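Maleate cis-trans isomerase (Pseudomonas putida, PDB 4FQ5) probably catalyses the cis-trans isomerisation of maleate to fumarate, working as a homodimer of the maleate isomerase family. Local coordinates at residues G31-S36 against D97-A102; H63-R68 against D85-E90; V154-P159 against I218-Q223; L164-V169 against G180-L185. The protein carries 1 engineered substitution. All blocks are in the same frame, centred on the assembly; numbering follows the deposited sequence.

Interaction 1: residues G31-S36 against D97-A102; sequences GQIVPS and DVMGYA. With MAE (maleic acid), chain C.
Gly31 and Met99 open a parallel pairing in which strand 31-35 and strand 98-101 run side by side, their axes 4.6 Å apart and 16° from parallel. The bonds alternate as parallel strands require: Gly100 N gives to Gly31 O at 2.9 Å, Gly100 O takes Ile33 N at 2.8 Å, and Ala102 N gives to Ile33 O at 2.9 Å. Gly100 therefore both donates to and accepts from the neighbouring strand, and Ala102 carries the pairing one residue past the strand end.

Ile33, Met99 and Tyr101 lie on one face of the sheet. Ile33 places CG1 beside its backbone N (chi1 -57°), which sends CD1 back toward Met99; there it meets SD at 3.8 Å as the two side chains slant past each other. Its other branch, CG2, comes up obliquely to Tyr101 CD1. Branched and thioether side chains suit this buried face, which helix 84-92 packs against through Cys87 and Leu91. Gln32 projects from the other face toward helix 41-52, where Gly100 adds no side chain.

Toward the C-terminal end the small Ala102 lets its CB sit 4.0 Å from Val34 CG1, and the ring of Pro35 brings CG within 3.7 Å of maleate C2. Central parallel strands whose C-terminal ends deliver residues to the ligand are the hallmark of an alpha/beta fold, here forming one wall of the maleate pocket.

Interaction 2: residues H63-R68 against D85-E90; sequences HSSRMR and DRCALE
Arg66 O is gripped by the guanidinium of Arg86 where helix 84-92 packs against strand 59-67, an outer strand, within this chain, of the first of its two parallel alpha/beta sheets.

From CB, the chain of Arg86 sets off with CG opposite the backbone N (chi1 172°), stays extended to CD, then bends at chi3 (61°) and carries CZ to within 3.6 Å of Arg66 O. NH1 makes the main bond to Arg66 O, 2.9 Å long, lying in the carbonyl plane and close to the guanidinium plane; NH2 adds a weak one to the same oxygen. NH2 also forms a salt bridge with Glu90 OE2, one turn along the helix, at 2.9 Å and on the syn side, tilted out of the carboxylate plane. A leucine in place of Arg86 would remove the guanidinium, and would probably leave Arg66 O without these donors and the Glu90 carboxylate without this salt bridge.

Cys87 is slim enough to lie under the strand, its SG 3.9 Å from Met67 CB. The side chain of Arg66 leaves on the far side, toward a salt bridge with Glu42. A small serine suits position 65, where the helix comes close: Ser65 OG donates to Glu90 OE1 at 2.5 Å, from the anti side and 32° out of the carboxylate plane. OE1 also accepts from a water that takes the hydrogen of Arg66 N at 3.0 Å.

Interaction 3: residues V154-P159 against I218-Q223; sequences VAVVTP and ISAAVQ. Engineered in segment 218-223: Ala221 (natural residue Cys). With MAE (maleic acid), chain C.
Val157 and Ala220 are joined by the one backbone hydrogen bond of this contact, from Ala220 N to Val157 O at 3.0 Å. It is nearly linear at the carbonyl, with a C=O...N angle of 168°, and Ser219 CA adds a C-H...O contact to the same oxygen. The chain turns a corner at Ile218, and the touching parts diverge by 48°, so strand pairing gives way to a loop.

Apolar contacts fill the angle between them. The CB of Ala220 rests between Val156 CG1, at 4.1 Å, and Thr158 CG2, at 4.0 Å; a methyl group fits between two branched side chains on the same side of the strand. The Pro159 ring presses tightly on the CB of Ala221, with CD at 3.3 Å. Ala221 is an engineered replacement for the natural cysteine, predicted to be the proton donor.

Polar contacts shape the loop and hold the ligand. Ser219 OG reaches along its own segment to donate to Ala221 O at 2.6 Å, bridging the bend. Beyond it, Val222 N bonds mainly to maleate O4, at 2.9 Å, with a weak second bond to O2, which Gln223 N also grips, at 2.9 Å. Tyr160, Asn38 and Asn190 add further hydrogen bonds to maleate. Backbone amides presented to an anionic ligand by a loop after a central strand make this a carboxylate-binding part of the active site.

Interaction 4: residues L164-V169 against G180-L185; sequences LTELVV and GDYRAL
Val169 and Tyr182 form the tightly packed part of this contact, within a beta-alpha-beta unit in which helix 162-174 lies over strand 178-184. The Val169 CG2 methyl sits over one face of the Tyr182 ring, 3.9 Å from its centroid and 15° off the normal, a CH-pi contact. Val169 CG1 stands anti to the backbone N (chi1 166°), near the ring's CE2, which leaves CG2 beside that N. Thr165 CG2 approaches the same ring obliquely, 3.9 Å from CD1. Short branched side chains suit this side of the helix, since they let a broad ring lie between helix and strand.

Where Thr165 meets Ala184, a small methyl leaves room for the helix to come near the strand, and OG1 of Thr165 lies 3.2 Å from Ala184 CB while bonding to Thr158 OG1 and Met161 O.

Toward the solvent side the contact thins to one polar reach. Glu166 starts away from the strand, but its chain bends at chi2 and returns the carboxylate to the phenol. Replacing Tyr182 by an alanine would strip away ring and hydroxyl together, and is likely to open a gap beneath Val169 and leave Glu166 without this partner. The carboxylate plane stands 71° from the ring plane, and the hydroxyl of Tyr182 meets OE2 nearly in line with that oxygen's C-O bond, OH to OE2 being 2.7 Å.

From the N terminus, strand 27-35 opens the loop that interaction 1 closes at strand 98-101; within that loop interaction 2 makes a smaller closure, setting helix 84-92 on strand 59-67. The two share a sheet, with Gln32 N meeting His63 O at 2.8 Å. The second four-stranded sheet repeats the nesting: interaction 3 joins 154-159 to 218-223, and interaction 4 closes a shorter helix-strand loop within it, strands 153-158 and 178-184 being neighbours in that sheet. No loops cross, as the first pair finishes before the second begins. Between the two sheets lies maleate, touched by interactions 1 and 3, where Ala102 also packs on Val222.

Interaction 1: residues G31-S36 against D97-A102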
loop_
_atom_site.group_PDB
_atom_site.type_symbol
_atom_site.label_atom_id
_atom_site.label_comp_id
_atom_site.label_asym_id
_atom_site.label_seq_id
_atom_site.Cartn_x
_atom_site.Cartn_y
_atom_site.Cartn_z
ATOM N N GLY A 31 -14.323 3.912 14.230
ATOM C CA GLY A 31 -14.397 3.294 15.556
ATOM C C GLY A 31 -15.097 1.958 15.464
ATOM O O GLY A 31 -16.088 1.826 14.745
ATOM N N GLN A 32 -14.577 0.959 16.177
ATOM C CA GLN A 32 -15.177 -0.372 16.165
ATOM C C GLN A 32 -15.421 -0.906 17.574
ATOM O O GLN A 32 -14.493 -1.019 18.372
ATOM C CB GLN A 32 -14.324 -1.355 15.346
ATOM C CG GLN A 32 -14.068 -0.883 13.919
ATOM C CD GLN A 32 -13.757 -2.017 12.963
ATOM O OE1 GLN A 32 -12.608 -2.463 12.851
ATOM N NE2 GLN A 32 -14.780 -2.473 12.244
ATOM N N ILE A 33 -16.679 -1.223 17.875
ATOM C CA ILE A 33 -17.018 -1.904 19.133
ATOM C C ILE A 33 -16.991 -3.409 18.868
ATOM O O ILE A 33 -17.870 -3.935 18.191
ATOM C CB ILE A 33 -18.409 -1.476 19.671
ATOM C CG1 ILE A 33 -18.467 0.045 19.880
ATOM C CG2 ILE A 33 -18.743 -2.227 20.960
ATOM C CD1 ILE A 33 -19.863 0.588 20.128
ATOM N N VAL A 34 -15.980 -4.096 19.399
ATOM C CA VAL A 34 -15.761 -5.508 19.065
ATOM C C VAL A 34 -15.802 -6.406 20.299
ATOM O O VAL A 34 -15.365 -5.990 21.377
ATOM C CB VAL A 34 -14.429 -5.741 18.286
ATOM C CG1 VAL A 34 -14.388 -4.912 17.009
ATOM C CG2 VAL A 34 -13.210 -5.426 19.144
ATOM N N PRO A 35 -16.322 -7.644 20.143
ATOM C CA PRO A 35 -16.143 -8.646 21.194
ATOM C C PRO A 35 -14.661 -8.788 21.510
ATOM O O PRO A 35 -13.830 -8.700 20.604
ATOM C CB PRO A 35 -16.675 -9.931 20.547
ATOM C CG PRO A 35 -17.689 -9.455 19.566
ATOM C CD PRO A 35 -17.133 -8.163 19.022
ATOM N N SER A 36 -14.320 -8.988 22.779
ATOM C CA SER A 36 -12.909 -9.022 23.181
ATOM C C SER A 36 -12.097 -10.090 22.421
ATOM O O SER A 36 -10.932 -9.863 22.065
ATOM C CB SER A 36 -12.786 -9.230 24.689
ATOM O OG SER A 36 -13.304 -10.495 25.069
ATOM N N ASP A 97 -15.254 9.279 13.572
ATOM C CA ASP A 97 -16.193 9.801 12.560
ATOM C C ASP A 97 -17.369 8.861 12.263
ATOM O O ASP A 97 -18.414 9.294 11.766
ATOM C CB ASP A 97 -15.457 10.153 11.258
ATOM C CG ASP A 97 -14.393 11.221 11.458
ATOM O OD1 ASP A 97 -14.730 12.303 11.978
ATOM O OD2 ASP A 97 -13.220 10.979 11.096
ATOM N N VAL A 98 -17.171 7.575 12.538
ATOM C CA VAL A 98 -18.214 6.551 12.441
ATOM C C VAL A 98 -17.905 5.518 13.483
ATOM O O VAL A 98 -16.734 5.300 13.805
ATOM C CB VAL A 98 -18.213 5.744 11.120
ATOM C CG1 VAL A 98 -19.352 6.167 10.219
ATOM C CG2 VAL A 98 -16.851 5.746 10.431
ATOM N N MET A 99 -18.945 4.838 13.948
ATOM C CA MET A 99 -18.802 3.816 14.966
ATOM C C MET A 99 -19.627 2.597 14.585
ATOM O O MET A 99 -20.836 2.700 14.363
ATOM C CB MET A 99 -19.252 4.368 16.320
ATOM C CG MET A 99 -18.787 3.536 17.501
ATOM S SD MET A 99 -19.334 4.239 19.066
ATOM C CE MET A 99 -18.645 5.891 18.941
ATOM N N GLY A 100 -18.963 1.447 14.506
ATOM C CA GLY A 100 -19.624 0.195 14.163
ATOM C C GLY A 100 -19.653 -0.774 15.325
ATOM O O GLY A 100 -18.619 -1.087 15.909
ATOM N N TYR A 101 -20.852 -1.237 15.667
ATOM C CA TYR A 101 -21.040 -2.307 16.642
ATOM C C TYR A 101 -20.910 -3.601 15.855
ATOM O O TYR A 101 -21.755 -3.910 15.011
ATOM C CB TYR A 101 -22.425 -2.176 17.282
ATOM C CG TYR A 101 -22.776 -3.156 18.386
ATOM C CD1 TYR A 101 -22.981 -2.709 19.689
ATOM C CD2 TYR A 101 -22.955 -4.519 18.124
ATOM C CE1 TYR A 101 -23.333 -3.588 20.710
ATOM C CE2 TYR A 101 -23.296 -5.410 19.138
ATOM C CZ TYR A 101 -23.492 -4.936 20.430
ATOM O OH TYR A 101 -23.841 -5.801 21.446
ATOM N N ALA A 102 -19.848 -4.352 16.134
ATOM C CA ALA A 102 -19.445 -5.487 15.293
ATOM C C ALA A 102 -20.307 -6.761 15.370
ATOM O O ALA A 102 -20.513 -7.422 14.354
ATOM C CB ALA A 102 -17.983 -5.825 15.538
HETATM C C1 MAE C . -18.476 -12.383 16.595
HETATM O O1 MAE C . -17.323 -12.267 17.038
HETATM O O2 MAE C . -18.748 -12.948 15.525
HETATM C C2 MAE C . -19.577 -11.845 17.408
HETATM C C3 MAE C . -20.799 -11.618 16.961
HETATM C C4 MAE C . -21.252 -11.842 15.569
HETATM O O3 MAE C . -22.074 -12.730 15.365
HETATM O O4 MAE C . -20.853 -11.134 14.638
#

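Interaction 2: residues H63-R68 against D85-E90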
loop_
_atom_site.group_PDB
_atom_site.type_symbol
_atom_site.label_atom_id
_atom_site.label_comp_id
_atom_site.label_asym_id
_atom_site.label_seq_id
_atom_site.Cartn_x
_atom_site.Cartn_y
_atom_site.Cartn_z
ATOM N N HIS A 63 -9.809 2.454 15.367
ATOM C CA HIS A 63 -9.850 2.656 16.817
ATOM C C HIS A 63 -10.888 1.761 17.420
ATOM O O HIS A 63 -12.068 1.847 17.072
ATOM C CB HIS A 63 -10.150 4.128 17.110
ATOM C CG HIS A 63 -9.250 5.071 16.351
ATOM N ND1 HIS A 63 -8.063 5.471 16.830
ATOM C CD2 HIS A 63 -9.367 5.620 15.071
ATOM C CE1 HIS A 63 -7.456 6.263 15.921
ATOM N NE2 HIS A 63 -8.255 6.349 14.842
ATOM N N SER A 64 -10.458 0.883 18.321
ATOM C CA SER A 64 -11.348 -0.127 18.888
ATOM C C SER A 64 -11.627 0.030 20.375
ATOM O O SER A 64 -10.798 0.541 21.133
ATOM C CB SER A 64 -10.791 -1.536 18.645
ATOM O OG SER A 64 -10.757 -1.827 17.263
ATOM N N SER A 65 -12.807 -0.440 20.767
ATOM C CA SER A 65 -13.143 -0.665 22.163
ATOM C C SER A 65 -13.721 -2.075 22.273
ATOM O O SER A 65 -14.421 -2.537 21.368
ATOM C CB SER A 65 -14.144 0.382 22.653
ATOM O OG SER A 65 -14.644 0.032 23.934
ATOM N N ARG A 66 -13.418 -2.750 23.379
ATOM C CA ARG A 66 -13.780 -4.149 23.562
ATOM C C ARG A 66 -14.837 -4.366 24.639
ATOM O O ARG A 66 -14.830 -3.709 25.682
ATOM C CB ARG A 66 -12.530 -4.992 23.871
ATOM C CG ARG A 66 -11.695 -5.277 22.635
ATOM C CD ARG A 66 -10.438 -6.096 22.911
ATOM N NE ARG A 66 -10.252 -7.054 21.824
ATOM C CZ ARG A 66 -9.978 -6.725 20.563
ATOM N NH1 ARG A 66 -9.809 -5.448 20.205
ATOM N NH2 ARG A 66 -9.867 -7.681 19.651
ATOM N N MET A 67 -15.744 -5.293 24.344
ATOM C CA MET A 67 -16.757 -5.786 25.274
ATOM C C MET A 67 -16.543 -7.296 25.406
ATOM O O MET A 67 -16.560 -8.019 24.411
ATOM C CB MET A 67 -18.163 -5.460 24.752
ATOM C CG MET A 67 -18.356 -5.679 23.252
ATOM S SD MET A 67 -20.010 -5.259 22.682
ATOM C CE MET A 67 -20.028 -6.010 21.070
ATOM N N ARG A 68 -16.314 -7.766 26.625
ATOM C CA ARG A 68 -15.858 -9.140 26.836
ATOM C C ARG A 68 -16.843 -10.217 26.408
ATOM O O ARG A 68 -18.012 -10.193 26.790
ATOM C CB ARG A 68 -15.441 -9.375 28.283
ATOM C CG ARG A 68 -13.996 -9.006 28.564
ATOM C CD ARG A 68 -13.497 -9.718 29.806
ATOM N NE ARG A 68 -12.693 -10.894 29.485
ATOM C CZ ARG A 68 -12.418 -11.874 30.340
ATOM N NH1 ARG A 68 -12.893 -11.839 31.579
ATOM N NH2 ARG A 68 -11.664 -12.889 29.955
ATOM N N ASP A 85 -22.762 0.812 26.106
ATOM C CA ASP A 85 -22.650 2.228 26.455
ATOM C C ASP A 85 -21.216 2.634 26.795
ATOM O O ASP A 85 -20.741 3.673 26.323
ATOM C CB ASP A 85 -23.567 2.570 27.637
ATOM C CG ASP A 85 -25.033 2.643 27.251
ATOM O OD1 ASP A 85 -25.389 2.360 26.086
ATOM O OD2 ASP A 85 -25.840 2.997 28.134
ATOM N N ARG A 86 -20.547 1.827 27.624
ATOM C CA ARG A 86 -19.152 2.063 27.995
ATOM C C ARG A 86 -18.269 2.168 26.745
ATOM O O ARG A 86 -17.455 3.087 26.629
ATOM C CB ARG A 86 -18.619 0.965 28.933
ATOM C CG ARG A 86 -17.115 1.066 29.189
ATOM C CD ARG A 86 -16.530 -0.041 30.067
ATOM N NE ARG A 86 -16.666 -1.405 29.537
ATOM C CZ ARG A 86 -15.919 -1.956 28.574
ATOM N NH1 ARG A 86 -16.151 -3.217 28.210
ATOM N NH2 ARG A 86 -14.955 -1.272 27.956
ATOM N N CYS A 87 -18.447 1.227 25.820
ATOM C CA CYS A 87 -17.649 1.180 24.587
ATOM C C CYS A 87 -17.861 2.414 23.708
ATOM O O CYS A 87 -16.895 2.963 23.171
ATOM C CB CYS A 87 -17.924 -0.119 23.808
ATOM S SG CYS A 87 -17.323 -1.631 24.625
ATOM N N ALA A 88 -19.117 2.848 23.565
ATOM C CA ALA A 88 -19.432 4.065 22.807
ATOM C C ALA A 88 -18.871 5.333 23.463
ATOM O O ALA A 88 -18.441 6.252 22.762
ATOM C CB ALA A 88 -20.933 4.195 22.580
ATOM N N LEU A 89 -18.886 5.382 24.799
ATOM C CA LEU A 89 -18.216 6.457 25.537
ATOM C C LEU A 89 -16.715 6.439 25.264
ATOM O O LEU A 89 -16.114 7.480 25.014
ATOM C CB LEU A 89 -18.469 6.348 27.050
ATOM C CG LEU A 89 -19.838 6.798 27.579
ATOM C CD1 LEU A 89 -20.108 6.236 28.971
ATOM C CD2 LEU A 89 -19.963 8.319 27.576
ATOM N N GLU A 90 -16.120 5.250 25.307
ATOM C CA GLU A 90 -14.690 5.094 25.052
ATOM C C GLU A 90 -14.284 5.608 23.670
ATOM O O GLU A 90 -13.295 6.333 23.534
ATOM C CB GLU A 90 -14.244 3.636 25.264
ATOM C CG GLU A 90 -14.165 3.252 26.737
ATOM C CD GLU A 90 -13.880 1.778 26.992
ATOM O OE1 GLU A 90 -13.649 1.013 26.031
ATOM O OE2 GLU A 90 -13.886 1.381 28.178
HETATM O O HOH W 1 -11.949 -1.322 25.577
#

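Interaction 3: residues V154-P159 against I218-Q223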
loop_
_atom_site.group_PDB
_atom_site.type_symbol
_atom_site.label_atom_id
_atom_site.label_comp_id
_atom_site.label_asym_id
_atom_site.label_seq_id
_atom_site.Cartn_x
_atom_site.Cartn_y
_atom_site.Cartn_z
ATOM N N VAL A 154 -32.725 -14.762 0.537
ATOM C CA VAL A 154 -31.318 -14.839 0.871
ATOM C C VAL A 154 -30.962 -16.232 1.394
ATOM O O VAL A 154 -31.779 -16.893 2.036
ATOM C CB VAL A 154 -30.983 -13.689 1.860
ATOM C CG1 VAL A 154 -30.252 -14.159 3.103
ATOM C CG2 VAL A 154 -30.270 -12.549 1.146
ATOM N N ALA A 155 -29.761 -16.698 1.066
ATOM C CA ALA A 155 -29.203 -17.876 1.714
ATOM C C ALA A 155 -28.158 -17.394 2.707
ATOM O O ALA A 155 -27.528 -16.364 2.486
ATOM C CB ALA A 155 -28.599 -18.828 0.696
ATOM N N VAL A 156 -27.986 -18.122 3.810
ATOM C CA VAL A 156 -27.189 -17.630 4.941
ATOM C C VAL A 156 -26.301 -18.712 5.537
ATOM O O VAL A 156 -26.779 -19.787 5.890
ATOM C CB VAL A 156 -28.099 -17.084 6.083
ATOM C CG1 VAL A 156 -27.262 -16.536 7.233
ATOM C CG2 VAL A 156 -29.040 -16.011 5.569
ATOM N N VAL A 157 -25.013 -18.419 5.674
ATOM C CA VAL A 157 -24.112 -19.286 6.428
ATOM C C VAL A 157 -23.756 -18.596 7.745
ATOM O O VAL A 157 -23.478 -17.396 7.761
ATOM C CB VAL A 157 -22.817 -19.598 5.641
ATOM C CG1 VAL A 157 -21.974 -20.629 6.383
ATOM C CG2 VAL A 157 -23.141 -20.071 4.222
ATOM N N THR A 158 -23.779 -19.349 8.843
ATOM C CA THR A 158 -23.351 -18.833 10.147
ATOM C C THR A 158 -22.421 -19.841 10.829
ATOM O O THR A 158 -22.413 -21.017 10.461
ATOM C CB THR A 158 -24.545 -18.558 11.096
ATOM O OG1 THR A 158 -24.826 -19.736 11.864
ATOM C CG2 THR A 158 -25.798 -18.126 10.341
ATOM N N PRO A 159 -21.633 -19.390 11.826
ATOM C CA PRO A 159 -20.841 -20.321 12.618
ATOM C C PRO A 159 -21.505 -20.718 13.941
ATOM O O PRO A 159 -20.961 -21.549 14.673
ATOM C CB PRO A 159 -19.581 -19.517 12.909
ATOM C CG PRO A 159 -20.083 -18.117 13.048
ATOM C CD PRO A 159 -21.268 -17.991 12.119
ATOM N N ILE A 218 -22.452 -15.015 3.058
ATOM C CA ILE A 218 -21.367 -15.974 3.257
ATOM C C ILE A 218 -20.972 -16.101 4.733
ATOM O O ILE A 218 -20.457 -17.136 5.153
ATOM C CB ILE A 218 -20.136 -15.637 2.366
ATOM C CG1 ILE A 218 -19.113 -16.776 2.376
ATOM C CG2 ILE A 218 -19.498 -14.308 2.775
ATOM C CD1 ILE A 218 -18.137 -16.751 1.212
ATOM N N SER A 219 -21.199 -15.037 5.502
ATOM C CA SER A 219 -21.045 -15.077 6.954
ATOM C C SER A 219 -21.949 -14.036 7.589
ATOM O O SER A 219 -21.827 -12.837 7.298
ATOM C CB SER A 219 -19.592 -14.830 7.383
ATOM O OG SER A 219 -19.474 -14.946 8.797
ATOM N N ALA A 220 -22.868 -14.499 8.436
ATOM C CA ALA A 220 -23.694 -13.602 9.244
ATOM C C ALA A 220 -22.887 -13.115 10.437
ATOM O O ALA A 220 -23.200 -12.087 11.032
ATOM C CB ALA A 220 -24.958 -14.311 9.714
ATOM N N ALA A 221 -21.847 -13.864 10.780
ATOM C CA ALA A 221 -20.973 -13.520 11.887
ATOM C C ALA A 221 -19.781 -12.714 11.417
ATOM O O ALA A 221 -19.346 -12.801 10.264
ATOM C CB ALA A 221 -20.498 -14.769 12.601
ATOM N N VAL A 222 -19.234 -11.962 12.352
ATOM C CA VAL A 222 -18.148 -11.061 12.089
ATOM C C VAL A 222 -16.808 -11.696 12.501
ATOM O O VAL A 222 -15.746 -11.248 12.075
ATOM C CB VAL A 222 -18.492 -9.710 12.755
ATOM C CG1 VAL A 222 -17.390 -9.186 13.654
ATOM C CG2 VAL A 222 -18.944 -8.703 11.707
ATOM N N GLN A 223 -16.863 -12.767 13.294
ATOM C CA GLN A 223 -15.647 -13.509 13.653
ATOM C C GLN A 223 -15.183 -14.499 12.577
ATOM O O GLN A 223 -13.986 -14.747 12.442
ATOM C CB GLN A 223 -15.809 -14.237 14.995
ATOM C CG GLN A 223 -14.574 -14.992 15.479
ATOM C CD GLN A 223 -13.463 -14.092 15.994
ATOM O OE1 GLN A 223 -13.094 -13.092 15.361
ATOM N NE2 GLN A 223 -12.899 -14.461 17.142
HETATM C C1 MAE C . -18.476 -12.383 16.595
HETATM O O1 MAE C . -17.323 -12.267 17.038
HETATM O O2 MAE C . -18.748 -12.948 15.525
HETATM C C2 MAE C . -19.577 -11.845 17.408
HETATM C C3 MAE C . -20.799 -11.618 16.961
HETATM C C4 MAE C . -21.252 -11.842 15.569
HETATM O O3 MAE C . -22.074 -12.730 15.365
HETATM O O4 MAE C . -20.853 -11.134 14.638
#

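Interaction 4: residues L164-V169 against G180-L185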
loop_
_atom_site.group_PDB
_atom_site.type_symbol
_atom_site.label_atom_id
_atom_site.label_comp_id
_atom_site.label_asym_id
_atom_site.label_seq_id
_atom_site.Cartn_x
_atom_site.Cartn_y
_atom_site.Cartn_z
ATOM N N LEU A 164 -29.205 -20.089 18.155
ATOM C CA LEU A 164 -28.775 -18.734 17.794
ATOM C C LEU A 164 -28.974 -18.457 16.309
ATOM O O LEU A 164 -29.458 -17.386 15.941
ATOM C CB LEU A 164 -27.307 -18.532 18.189
ATOM C CG LEU A 164 -26.982 -17.743 19.462
ATOM C CD1 LEU A 164 -28.143 -17.639 20.442
ATOM C CD2 LEU A 164 -25.732 -18.288 20.138
ATOM N N THR A 165 -28.610 -19.428 15.465
ATOM C CA THR A 165 -28.816 -19.325 14.017
ATOM C C THR A 165 -30.303 -19.130 13.691
ATOM O O THR A 165 -30.665 -18.329 12.818
ATOM C CB THR A 165 -28.259 -20.564 13.278
ATOM O OG1 THR A 165 -26.857 -20.696 13.552
ATOM C CG2 THR A 165 -28.468 -20.452 11.770
ATOM N N GLU A 166 -31.152 -19.860 14.414
ATOM C CA GLU A 166 -32.602 -19.760 14.262
ATOM C C GLU A 166 -33.088 -18.348 14.539
ATOM O O GLU A 166 -33.886 -17.807 13.783
ATOM C CB GLU A 166 -33.292 -20.713 15.230
ATOM C CG GLU A 166 -34.339 -21.585 14.579
ATOM C CD GLU A 166 -33.744 -22.870 14.052
ATOM O OE1 GLU A 166 -33.520 -23.793 14.868
ATOM O OE2 GLU A 166 -33.511 -22.957 12.825
ATOM N N LEU A 167 -32.604 -17.763 15.635
ATOM C CA LEU A 167 -32.931 -16.382 15.997
ATOM C C LEU A 167 -32.576 -15.416 14.876
ATOM O O LEU A 167 -33.363 -14.531 14.547
ATOM C CB LEU A 167 -32.204 -15.966 17.283
ATOM C CG LEU A 167 -32.873 -16.095 18.659
ATOM C CD1 LEU A 167 -33.519 -17.457 18.898
ATOM C CD2 LEU A 167 -31.859 -15.798 19.752
ATOM N N VAL A 168 -31.388 -15.594 14.299
ATOM C CA VAL A 168 -30.888 -14.716 13.238
ATOM C C VAL A 168 -31.781 -14.805 12.008
ATOM O O VAL A 168 -32.234 -13.780 11.486
ATOM C CB VAL A 168 -29.414 -15.032 12.889
ATOM C CG1 VAL A 168 -28.976 -14.303 11.623
ATOM C CG2 VAL A 168 -28.509 -14.653 14.055
ATOM N N VAL A 169 -32.048 -16.030 11.567
ATOM C CA VAL A 169 -32.929 -16.271 10.422
ATOM C C VAL A 169 -34.323 -15.678 10.669
ATOM O O VAL A 169 -34.873 -15.008 9.795
ATOM C CB VAL A 169 -32.992 -17.776 10.073
ATOM C CG1 VAL A 169 -34.150 -18.078 9.132
ATOM C CG2 VAL A 169 -31.673 -18.223 9.455
ATOM N N GLY A 180 -34.023 -18.693 2.437
ATOM C CA GLY A 180 -34.035 -20.055 1.915
ATOM C C GLY A 180 -33.095 -20.928 2.719
ATOM O O GLY A 180 -33.158 -20.961 3.948
ATOM N N ASP A 181 -32.212 -21.634 2.025
ATOM C CA ASP A 181 -31.220 -22.475 2.676
ATOM C C ASP A 181 -30.362 -21.685 3.655
ATOM O O ASP A 181 -29.992 -20.541 3.389
ATOM C CB ASP A 181 -30.312 -23.130 1.634
ATOM C CG ASP A 181 -30.835 -24.473 1.160
ATOM O OD1 ASP A 181 -30.036 -25.431 1.135
ATOM O OD2 ASP A 181 -32.035 -24.573 0.820
ATOM N N TYR A 182 -30.067 -22.298 4.794
ATOM C CA TYR A 182 -29.091 -21.751 5.715
ATOM C C TYR A 182 -28.306 -22.875 6.364
ATOM O O TYR A 182 -28.805 -23.997 6.481
ATOM C CB TYR A 182 -29.737 -20.814 6.752
ATOM C CG TYR A 182 -30.798 -21.424 7.648
ATOM C CD1 TYR A 182 -30.455 -22.044 8.849
ATOM C CD2 TYR A 182 -32.149 -21.338 7.314
ATOM C CE1 TYR A 182 -31.426 -22.584 9.681
ATOM C CE2 TYR A 182 -33.131 -21.876 8.136
ATOM C CZ TYR A 182 -32.762 -22.493 9.317
ATOM O OH TYR A 182 -33.729 -23.026 10.136
ATOM N N ARG A 183 -27.069 -22.575 6.750
ATOM C CA ARG A 183 -26.201 -23.541 7.424
ATOM C C ARG A 183 -25.614 -22.935 8.683
ATOM O O ARG A 183 -25.282 -21.754 8.711
ATOM C CB ARG A 183 -25.051 -23.996 6.514
ATOM C CG ARG A 183 -25.458 -24.787 5.282
ATOM C CD ARG A 183 -25.719 -26.262 5.568
ATOM N NE ARG A 183 -26.112 -26.972 4.348
ATOM C CZ ARG A 183 -27.354 -27.028 3.865
ATOM N NH1 ARG A 183 -28.355 -26.415 4.492
ATOM N NH2 ARG A 183 -27.597 -27.695 2.745
ATOM N N ALA A 184 -25.476 -23.761 9.714
ATOM C CA ALA A 184 -24.892 -23.355 10.979
ATOM C C ALA A 184 -23.737 -24.289 11.303
ATOM O O ALA A 184 -23.929 -25.503 11.390
ATOM C CB ALA A 184 -25.941 -23.404 12.079
ATOM N N LEU A 185 -22.542 -23.732 11.484
ATOM C CA LEU A 185 -21.355 -24.551 11.744
ATOM C C LEU A 185 -21.275 -25.063 13.181
ATOM O O LEU A 185 -20.492 -25.963 13.474
ATOM C CB LEU A 185 -20.073 -23.799 11.376
ATOM C CG LEU A 185 -19.943 -23.298 9.936
ATOM C CD1 LEU A 185 -18.604 -22.596 9.767
ATOM C CD2 LEU A 185 -20.101 -24.419 8.916
#